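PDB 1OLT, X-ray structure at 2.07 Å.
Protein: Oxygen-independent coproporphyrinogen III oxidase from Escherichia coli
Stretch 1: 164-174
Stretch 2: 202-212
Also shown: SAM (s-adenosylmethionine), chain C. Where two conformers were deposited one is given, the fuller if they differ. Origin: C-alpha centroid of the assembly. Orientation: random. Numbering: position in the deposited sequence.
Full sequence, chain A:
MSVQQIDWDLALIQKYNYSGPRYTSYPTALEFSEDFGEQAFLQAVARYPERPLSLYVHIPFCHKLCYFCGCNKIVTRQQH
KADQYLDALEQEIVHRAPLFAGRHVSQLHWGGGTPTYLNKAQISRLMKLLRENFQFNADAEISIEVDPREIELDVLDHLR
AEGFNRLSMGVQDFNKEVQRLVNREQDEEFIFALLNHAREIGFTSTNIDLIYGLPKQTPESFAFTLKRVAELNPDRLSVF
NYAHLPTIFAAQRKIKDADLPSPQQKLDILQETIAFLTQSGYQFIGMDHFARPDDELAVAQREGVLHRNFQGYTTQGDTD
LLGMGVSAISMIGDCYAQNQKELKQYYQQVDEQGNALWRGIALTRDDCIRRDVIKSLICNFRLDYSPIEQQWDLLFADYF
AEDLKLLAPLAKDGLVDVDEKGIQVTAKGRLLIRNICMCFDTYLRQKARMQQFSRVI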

ATOM      1  N   PHE A 164       2.383 -17.069   8.658  1.00 12.32           N
ATOM      2  CA  PHE A 164       1.671 -15.786   8.411  1.00 13.21           C
ATOM      3  C   PHE A 164       0.970 -15.324   9.680  1.00 13.16           C
ATOM      4  O   PHE A 164       0.365 -16.131  10.362  1.00 13.07           O
ATOM      5  CB  PHE A 164       0.695 -15.893   7.271  1.00 13.00           C
ATOM      6  CG  PHE A 164       1.356 -15.947   5.917  1.00 14.78           C
ATOM      7  CD1 PHE A 164       1.768 -17.157   5.372  1.00 14.39           C
ATOM      8  CD2 PHE A 164       1.599 -14.797   5.195  1.00 14.97           C
ATOM      9  CE1 PHE A 164       2.344 -17.181   4.144  1.00 13.82           C
ATOM     10  CE2 PHE A 164       2.243 -14.847   3.965  1.00 15.05           C
ATOM     11  CZ  PHE A 164       2.575 -16.040   3.439  1.00 13.08           C
ATOM     12  N   ASN A 165       1.103 -14.050  10.011  1.00 13.41           N
ATOM     13  CA  ASN A 165       0.465 -13.468  11.220  1.00 14.01           C
ATOM     14  C   ASN A 165      -0.422 -12.228  10.990  1.00 14.89           C
ATOM     15  O   ASN A 165      -1.032 -11.693  11.967  1.00 15.14           O
ATOM     16  CB  ASN A 165       1.498 -13.223  12.331  1.00 14.40           C
ATOM     17  CG  ASN A 165       2.762 -12.496  11.851  1.00 15.84           C
ATOM     18  OD1 ASN A 165       2.731 -11.626  10.989  1.00 13.76           O
ATOM     19  ND2 ASN A 165       3.871 -12.843  12.457  1.00 16.47           N
ATOM     20  N   ARG A 166      -0.433 -11.753   9.746  0.80 14.88           N
ATOM     21  CA  ARG A 166      -1.284 -10.687   9.355  0.80 15.46           C
ATOM     22  C   ARG A 166      -1.917 -10.936   8.011  0.80 14.53           C
ATOM     23  O   ARG A 166      -1.314 -11.435   7.116  0.80 13.45           O
ATOM     24  CB  ARG A 166      -0.531  -9.408   9.231  0.80 16.71           C
ATOM     25  CG  ARG A 166       0.320  -9.141  10.404  0.80 20.69           C
ATOM     26  CD  ARG A 166       0.561  -7.756  10.620  0.80 26.47           C
ATOM     27  NE  ARG A 166       0.996  -7.509  11.991  0.80 28.86           N
ATOM     28  CZ  ARG A 166       1.514  -6.381  12.342  0.80 31.12           C
ATOM     29  NH1 ARG A 166       1.610  -5.411  11.423  0.80 31.48           N
ATOM     30  NH2 ARG A 166       1.930  -6.204  13.612  0.80 32.53           N
ATOM     31  N   LEU A 167      -3.171 -10.531   7.876  0.70 13.22           N
ATOM     32  CA  LEU A 167      -3.857 -10.614   6.590  0.70 14.30           C
ATOM     33  C   LEU A 167      -4.707  -9.369   6.277  0.70 13.38           C
ATOM     34  O   LEU A 167      -5.184  -8.674   7.190  0.70 12.32           O
ATOM     35  CB  LEU A 167      -4.691 -11.899   6.493  0.70 14.84           C
ATOM     36  CG  LEU A 167      -6.083 -12.129   7.079  0.70 17.39           C
ATOM     37  CD1 LEU A 167      -7.250 -11.368   6.442  0.70 17.90           C
ATOM     38  CD2 LEU A 167      -6.353 -13.642   6.989  0.70 19.81           C
ATOM     39  N   SER A 168      -4.930  -9.175   4.983  1.00 13.25           N
ATOM     40  CA  SER A 168      -5.756  -8.149   4.406  1.00 14.40           C
ATOM     41  C   SER A 168      -6.725  -8.872   3.465  1.00 16.00           C
ATOM     42  O   SER A 168      -6.326  -9.824   2.737  1.00 16.63           O
ATOM     43  CB  SER A 168      -4.898  -7.157   3.663  1.00 15.09           C
ATOM     44  OG  SER A 168      -5.745  -6.178   3.147  1.00 17.12           O
ATOM     45  N   MET A 169      -7.997  -8.477   3.499  1.00 15.18           N
ATOM     46  CA  MET A 169      -9.013  -9.122   2.723  1.00 15.32           C
ATOM     47  C   MET A 169      -9.787  -8.074   1.961  1.00 14.99           C
ATOM     48  O   MET A 169     -10.285  -7.114   2.535  1.00 13.56           O
ATOM     49  CB  MET A 169      -9.921  -9.908   3.662  1.00 16.32           C
ATOM     50  CG  MET A 169     -11.150 -10.552   3.049  1.00 20.04           C
ATOM     51  SD  MET A 169     -12.221 -11.397   4.296  1.00 27.25           S
ATOM     52  CE  MET A 169     -10.935 -12.359   5.129  1.00 28.34           C
ATOM     53  N   GLY A 170      -9.901  -8.273   0.658  1.00 14.67           N
ATOM     54  CA  GLY A 170     -10.713  -7.409  -0.158  1.00 15.14           C
ATOM     55  C   GLY A 170     -12.192  -7.675   0.056  1.00 14.61           C
ATOM     56  O   GLY A 170     -12.625  -8.806  -0.023  1.00 14.29           O
ATOM     57  N   VAL A 171     -12.965  -6.633   0.276  1.00 14.94           N
ATOM     58  CA  VAL A 171     -14.439  -6.738   0.315  1.00 14.66           C
ATOM     59  C   VAL A 171     -15.102  -5.840  -0.752  1.00 14.79           C
ATOM     60  O   VAL A 171     -15.974  -6.274  -1.508  1.00 13.69           O
ATOM     61  CB  VAL A 171     -14.953  -6.435   1.753  1.00 14.97           C
ATOM     62  CG1 VAL A 171     -16.459  -6.252   1.811  1.00 15.12           C
ATOM     63  CG2 VAL A 171     -14.486  -7.552   2.752  1.00 17.25           C
ATOM     64  N   GLN A 172     -14.614  -4.610  -0.844  1.00 14.00           N
ATOM     65  CA  GLN A 172     -15.047  -3.598  -1.773  1.00 14.37           C
ATOM     66  C   GLN A 172     -16.400  -3.012  -1.423  1.00 14.64           C
ATOM     67  O   GLN A 172     -16.485  -1.798  -1.137  1.00 14.83           O
ATOM     68  CB  GLN A 172     -14.951  -4.048  -3.250  1.00 15.34           C
ATOM     69  CG  GLN A 172     -13.846  -5.065  -3.535  1.00 15.93           C
ATOM     70  CD  GLN A 172     -12.465  -4.684  -3.088  1.00 15.68           C
ATOM     71  OE1 GLN A 172     -11.548  -5.469  -3.255  1.00 19.66           O
ATOM     72  NE2 GLN A 172     -12.297  -3.512  -2.562  1.00  9.21           N
ATOM     73  N   ASP A 173     -17.437  -3.829  -1.432  1.00 13.76           N
ATOM     74  CA  ASP A 173     -18.767  -3.440  -0.969  1.00 14.86           C
ATOM     75  C   ASP A 173     -19.551  -4.735  -0.716  1.00 15.38           C
ATOM     76  O   ASP A 173     -19.315  -5.740  -1.438  1.00 14.18           O
ATOM     77  CB  ASP A 173     -19.439  -2.608  -2.061  1.00 15.00           C
ATOM     78  CG  ASP A 173     -20.633  -1.784  -1.556  1.00 15.85           C
ATOM     79  OD1 ASP A 173     -21.198  -2.099  -0.486  1.00 14.18           O
ATOM     80  OD2 ASP A 173     -21.087  -0.793  -2.193  1.00 14.10           O
ATOM     81  N   PHE A 174     -20.441  -4.718   0.279  1.00 14.21           N
ATOM     82  CA  PHE A 174     -21.422  -5.765   0.510  1.00 15.34           C
ATOM     83  C   PHE A 174     -22.708  -5.643  -0.320  1.00 15.42           C
ATOM     84  O   PHE A 174     -23.472  -6.619  -0.462  1.00 15.60           O
ATOM     85  CB  PHE A 174     -21.872  -5.776   2.000  1.00 14.89           C
ATOM     86  CG  PHE A 174     -20.883  -6.408   2.905  1.00 16.33           C
ATOM     87  CD1 PHE A 174     -20.442  -7.683   2.656  1.00 15.25           C
ATOM     88  CD2 PHE A 174     -20.368  -5.719   4.003  1.00 15.23           C
ATOM     89  CE1 PHE A 174     -19.493  -8.329   3.528  1.00 18.46           C
ATOM     90  CE2 PHE A 174     -19.386  -6.348   4.880  1.00 20.67           C
ATOM     91  CZ  PHE A 174     -18.965  -7.645   4.636  1.00 17.82           C
ATOM     92  N   GLY A 202      -5.750 -16.701  15.586  1.00 14.51           N
ATOM     93  CA  GLY A 202      -4.654 -15.864  16.060  1.00 16.07           C
ATOM     94  C   GLY A 202      -4.142 -14.805  15.066  1.00 16.46           C
ATOM     95  O   GLY A 202      -3.176 -14.126  15.381  1.00 18.03           O
ATOM     96  N   PHE A 203      -4.757 -14.636  13.907  1.00 15.21           N
ATOM     97  CA  PHE A 203      -4.393 -13.469  13.083  1.00 15.93           C
ATOM     98  C   PHE A 203      -4.797 -12.167  13.834  1.00 16.53           C
ATOM     99  O   PHE A 203      -5.856 -12.133  14.451  1.00 16.73           O
ATOM    100  CB  PHE A 203      -5.070 -13.472  11.752  1.00 15.31           C
ATOM    101  CG  PHE A 203      -4.447 -14.383  10.759  1.00 17.14           C
ATOM    102  CD1 PHE A 203      -3.395 -13.954   9.974  1.00 17.53           C
ATOM    103  CD2 PHE A 203      -4.941 -15.686  10.601  1.00 15.32           C
ATOM    104  CE1 PHE A 203      -2.799 -14.817   9.029  1.00 20.34           C
ATOM    105  CE2 PHE A 203      -4.408 -16.557   9.651  1.00 18.68           C
ATOM    106  CZ  PHE A 203      -3.303 -16.155   8.864  1.00 18.96           C
ATOM    107  N   THR A 204      -3.911 -11.172  13.820  1.00 17.60           N
ATOM    108  CA  THR A 204      -4.178  -9.826  14.408  1.00 17.74           C
ATOM    109  C   THR A 204      -3.925  -8.779  13.371  1.00 16.94           C
ATOM    110  O   THR A 204      -3.330  -9.031  12.375  1.00 17.35           O
ATOM    111  CB  THR A 204      -3.262  -9.526  15.611  1.00 17.70           C
ATOM    112  OG1 THR A 204      -1.907  -9.739  15.231  1.00 19.47           O
ATOM    113  CG2 THR A 204      -3.457 -10.495  16.727  1.00 20.80           C
ATOM    114  N   SER A 205      -4.343  -7.548  13.611  0.60 16.83           N
ATOM    115  CA  SER A 205      -4.207  -6.468  12.615  0.60 16.81           C
ATOM    116  C   SER A 205      -4.845  -6.763  11.291  0.60 16.78           C
ATOM    117  O   SER A 205      -4.346  -6.335  10.244  0.60 17.25           O
ATOM    118  CB  SER A 205      -2.742  -6.123  12.354  0.60 17.45           C
ATOM    119  OG  SER A 205      -2.109  -5.759  13.559  0.60 14.44           O
ATOM    120  N   THR A 206      -5.954  -7.496  11.305  1.00 16.29           N
ATOM    121  CA  THR A 206      -6.668  -7.802  10.060  1.00 16.15           C
ATOM    122  C   THR A 206      -7.314  -6.581   9.402  1.00 15.33           C
ATOM    123  O   THR A 206      -8.110  -5.862  10.030  1.00 13.34           O
ATOM    124  CB  THR A 206      -7.731  -8.844  10.341  1.00 16.86           C
ATOM    125  OG1 THR A 206      -7.075 -10.058  10.707  1.00 18.50           O
ATOM    126  CG2 THR A 206      -8.463  -9.209   9.132  1.00 20.16           C
ATOM    127  N   ASN A 207      -6.997  -6.386   8.127  1.00 14.22           N
ATOM    128  CA  ASN A 207      -7.485  -5.281   7.330  1.00 14.02           C
ATOM    129  C   ASN A 207      -8.541  -5.758   6.373  1.00 13.65           C
ATOM    130  O   ASN A 207      -8.425  -6.880   5.799  1.00 13.56           O
ATOM    131  CB  ASN A 207      -6.312  -4.642   6.563  1.00 12.78           C
ATOM    132  CG  ASN A 207      -6.768  -3.570   5.621  1.00 15.02           C
ATOM    133  OD1 ASN A 207      -6.896  -3.772   4.387  1.00 16.81           O
ATOM    134  ND2 ASN A 207      -7.110  -2.462   6.169  1.00  6.77           N
ATOM    135  N   ILE A 208      -9.587  -4.956   6.196  1.00 13.38           N
ATOM    136  CA  ILE A 208     -10.419  -5.074   5.005  1.00 13.92           C
ATOM    137  C   ILE A 208     -10.366  -3.848   4.072  1.00 13.32           C
ATOM    138  O   ILE A 208     -10.342  -2.650   4.549  1.00 13.36           O
ATOM    139  CB  ILE A 208     -11.837  -5.409   5.322  1.00 16.18           C
ATOM    140  CG1 ILE A 208     -12.568  -4.295   5.916  1.00 19.29           C
ATOM    141  CG2 ILE A 208     -11.984  -6.623   6.260  1.00 18.71           C
ATOM    142  CD1 ILE A 208     -13.982  -4.438   5.652  1.00 25.64           C
ATOM    143  N   ASP A 209     -10.375  -4.100   2.761  1.00 11.77           N
ATOM    144  CA  ASP A 209     -10.484  -3.064   1.755  1.00 12.67           C
ATOM    145  C   ASP A 209     -11.932  -2.833   1.341  1.00 12.65           C
ATOM    146  O   ASP A 209     -12.698  -3.800   1.118  1.00 11.94           O
ATOM    147  CB  ASP A 209      -9.735  -3.417   0.479  1.00 12.64           C
ATOM    148  CG  ASP A 209      -8.265  -3.658   0.675  1.00 16.35           C
ATOM    149  OD1 ASP A 209      -7.628  -3.123   1.616  1.00 16.52           O
ATOM    150  OD2 ASP A 209      -7.634  -4.365  -0.170  1.00 19.83           O
ATOM    151  N   LEU A 210     -12.318  -1.556   1.310  1.00 11.65           N
ATOM    152  CA  LEU A 210     -13.546  -1.092   0.785  1.00 12.66           C
ATOM    153  C   LEU A 210     -13.229  -0.048  -0.299  1.00 13.17           C
ATOM    154  O   LEU A 210     -12.168   0.589  -0.268  1.00 13.77           O
ATOM    155  CB  LEU A 210     -14.455  -0.482   1.840  1.00 13.05           C
ATOM    156  CG  LEU A 210     -14.874  -1.382   2.991  1.00 12.48           C
ATOM    157  CD1 LEU A 210     -15.598  -0.554   4.115  1.00 10.37           C
ATOM    158  CD2 LEU A 210     -15.751  -2.431   2.446  1.00 13.37           C
ATOM    159  N   ILE A 211     -14.136   0.091  -1.262  1.00 12.80           N
ATOM    160  CA  ILE A 211     -14.044   1.166  -2.264  1.00 12.32           C
ATOM    161  C   ILE A 211     -15.326   1.967  -2.323  1.00 12.57           C
ATOM    162  O   ILE A 211     -16.440   1.403  -2.380  1.00 13.10           O
ATOM    163  CB  ILE A 211     -13.729   0.628  -3.662  1.00 13.23           C
ATOM    164  CG1 ILE A 211     -12.506  -0.276  -3.665  1.00 12.11           C
ATOM    165  CG2 ILE A 211     -13.600   1.758  -4.659  1.00 11.31           C
ATOM    166  CD1 ILE A 211     -12.323  -1.026  -5.035  1.00 14.21           C
ATOM    167  N   TYR A 212     -15.180   3.306  -2.297  1.00 12.30           N
ATOM    168  CA  TYR A 212     -16.324   4.225  -2.481  1.00 12.54           C
ATOM    169  C   TYR A 212     -16.180   4.937  -3.829  1.00 11.96           C
ATOM    170  O   TYR A 212     -15.079   5.208  -4.291  1.00 11.38           O
ATOM    171  CB  TYR A 212     -16.512   5.201  -1.296  1.00 13.16           C
ATOM    172  CG  TYR A 212     -15.522   6.326  -1.204  1.00 13.57           C
ATOM    173  CD1 TYR A 212     -14.320   6.143  -0.609  1.00 12.78           C
ATOM    174  CD2 TYR A 212     -15.816   7.581  -1.738  1.00 16.80           C
ATOM    175  CE1 TYR A 212     -13.417   7.146  -0.520  1.00 13.75           C
ATOM    176  CE2 TYR A 212     -14.899   8.627  -1.636  1.00 17.33           C
ATOM    177  CZ  TYR A 212     -13.694   8.367  -1.064  1.00 14.35           C
ATOM    178  OH  TYR A 212     -12.768   9.355  -0.956  1.00 24.33           O
TER
HETATM  179  N   SAM C 501      -6.858  -9.767  -4.865  1.00 18.66           N
HETATM  180  CA  SAM C 501      -7.418  -9.649  -3.525  1.00 18.10           C
HETATM  181  C   SAM C 501      -8.863  -9.138  -3.491  1.00 19.26           C
HETATM  182  O   SAM C 501      -9.326  -8.514  -4.508  1.00 18.76           O
HETATM  183  OXT SAM C 501      -9.486  -9.440  -2.493  1.00 17.52           O
HETATM  184  CB  SAM C 501      -6.520  -8.647  -2.774  1.00 19.99           C
HETATM  185  CG  SAM C 501      -6.761  -7.163  -2.840  0.60 20.95           C
HETATM  186  SD  SAM C 501      -6.380  -6.377  -4.384  0.60 19.90           S
HETATM  187  CE  SAM C 501      -4.681  -6.848  -4.739  0.60 22.10           C
HETATM  188  C5' SAM C 501      -5.867  -4.670  -3.802  0.60 21.76           C
HETATM  189  C4' SAM C 501      -6.967  -3.579  -3.549  1.00 20.01           C
HETATM  190  O4' SAM C 501      -6.920  -2.488  -4.459  1.00 22.97           O
HETATM  191  C3' SAM C 501      -8.377  -4.090  -3.721  1.00 21.30           C
HETATM  192  O3' SAM C 501      -8.821  -4.937  -2.654  1.00 21.66           O
HETATM  193  C2' SAM C 501      -9.193  -2.809  -3.940  1.00 19.23           C
HETATM  194  O2' SAM C 501      -9.740  -2.336  -2.710  1.00 19.09           O
HETATM  195  C1' SAM C 501      -8.162  -1.819  -4.425  1.00 18.71           C
HETATM  196  N9  SAM C 501      -8.419  -1.312  -5.758  1.00 19.12           N
HETATM  197  C8  SAM C 501      -8.204  -2.017  -6.914  1.00 17.55           C
HETATM  198  N7  SAM C 501      -8.512  -1.247  -7.953  1.00 16.68           N
HETATM  199  C5  SAM C 501      -8.908  -0.030  -7.462  1.00 19.03           C
HETATM  200  C6  SAM C 501      -9.335   1.158  -8.080  1.00 20.30           C
HETATM  201  N6  SAM C 501      -9.412   1.303  -9.402  1.00 16.44           N
HETATM  202  N1  SAM C 501      -9.669   2.213  -7.277  1.00 19.15           N
HETATM  203  C2  SAM C 501      -9.593   2.093  -5.885  1.00 21.62           C
HETATM  204  N3  SAM C 501      -9.174   0.955  -5.285  1.00 18.02           N
HETATM  205  C4  SAM C 501      -8.850  -0.090  -6.075  1.00 18.27           C
HETATM  206  O   HOH W   1      -1.099 -12.378  14.366  1.00 43.89           O
HETATM  207  O   HOH W   2      -4.562 -10.518  10.402  1.00 32.99           O
HETATM  208  O   HOH W   3      -6.027  -6.470   0.550  1.00 24.30           O

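What joins the two backbones? Strand 166-172 runs parallel to the strand of stretch 2 that contains N207 to Y212, and their hydrogen bonds alternate: N207 N to L167 O (3.1 Å), M169 N to N207 O (2.8 Å), D209 N to M169 O (3.0 Å). At a beta bulge D209 O accepts from both V171 N (3.0 Å) and Q172 N (2.9 Å), shifting the register by one; I211 N to Q172 O (3.0 Å) then resumes the ladder.

Which apolar groups pack across the seam? L167 sets CD2 squarely over the F203 ring, 4.1 Å from its centroid, a CH-pi contact that suits a flat aromatic beneath a branched aliphatic chain. Farther along, V171 CG1 meets L210 CD2 at 3.9 Å, and both residues are buried.

How does water help where direct bonds are lacking? Water 2 accepts from L167 N (2.9 Å) and donates to T204 O (2.8 Å), bridging the stretches ahead of the ladder. Water 3 links S168 OG (2.6 Å) with D209 OD2 (2.7 Å).

Why do G170, Q172 and D209 suit the ligand side? G170 CA lies 3.3 Å from SAM OXT, where a CB would clash. Q172 NE2 donates to SAM O2' (2.8 Å), while D209 OD2 lies 2.8 Å from SAM O3', so both stretches grip the ribose.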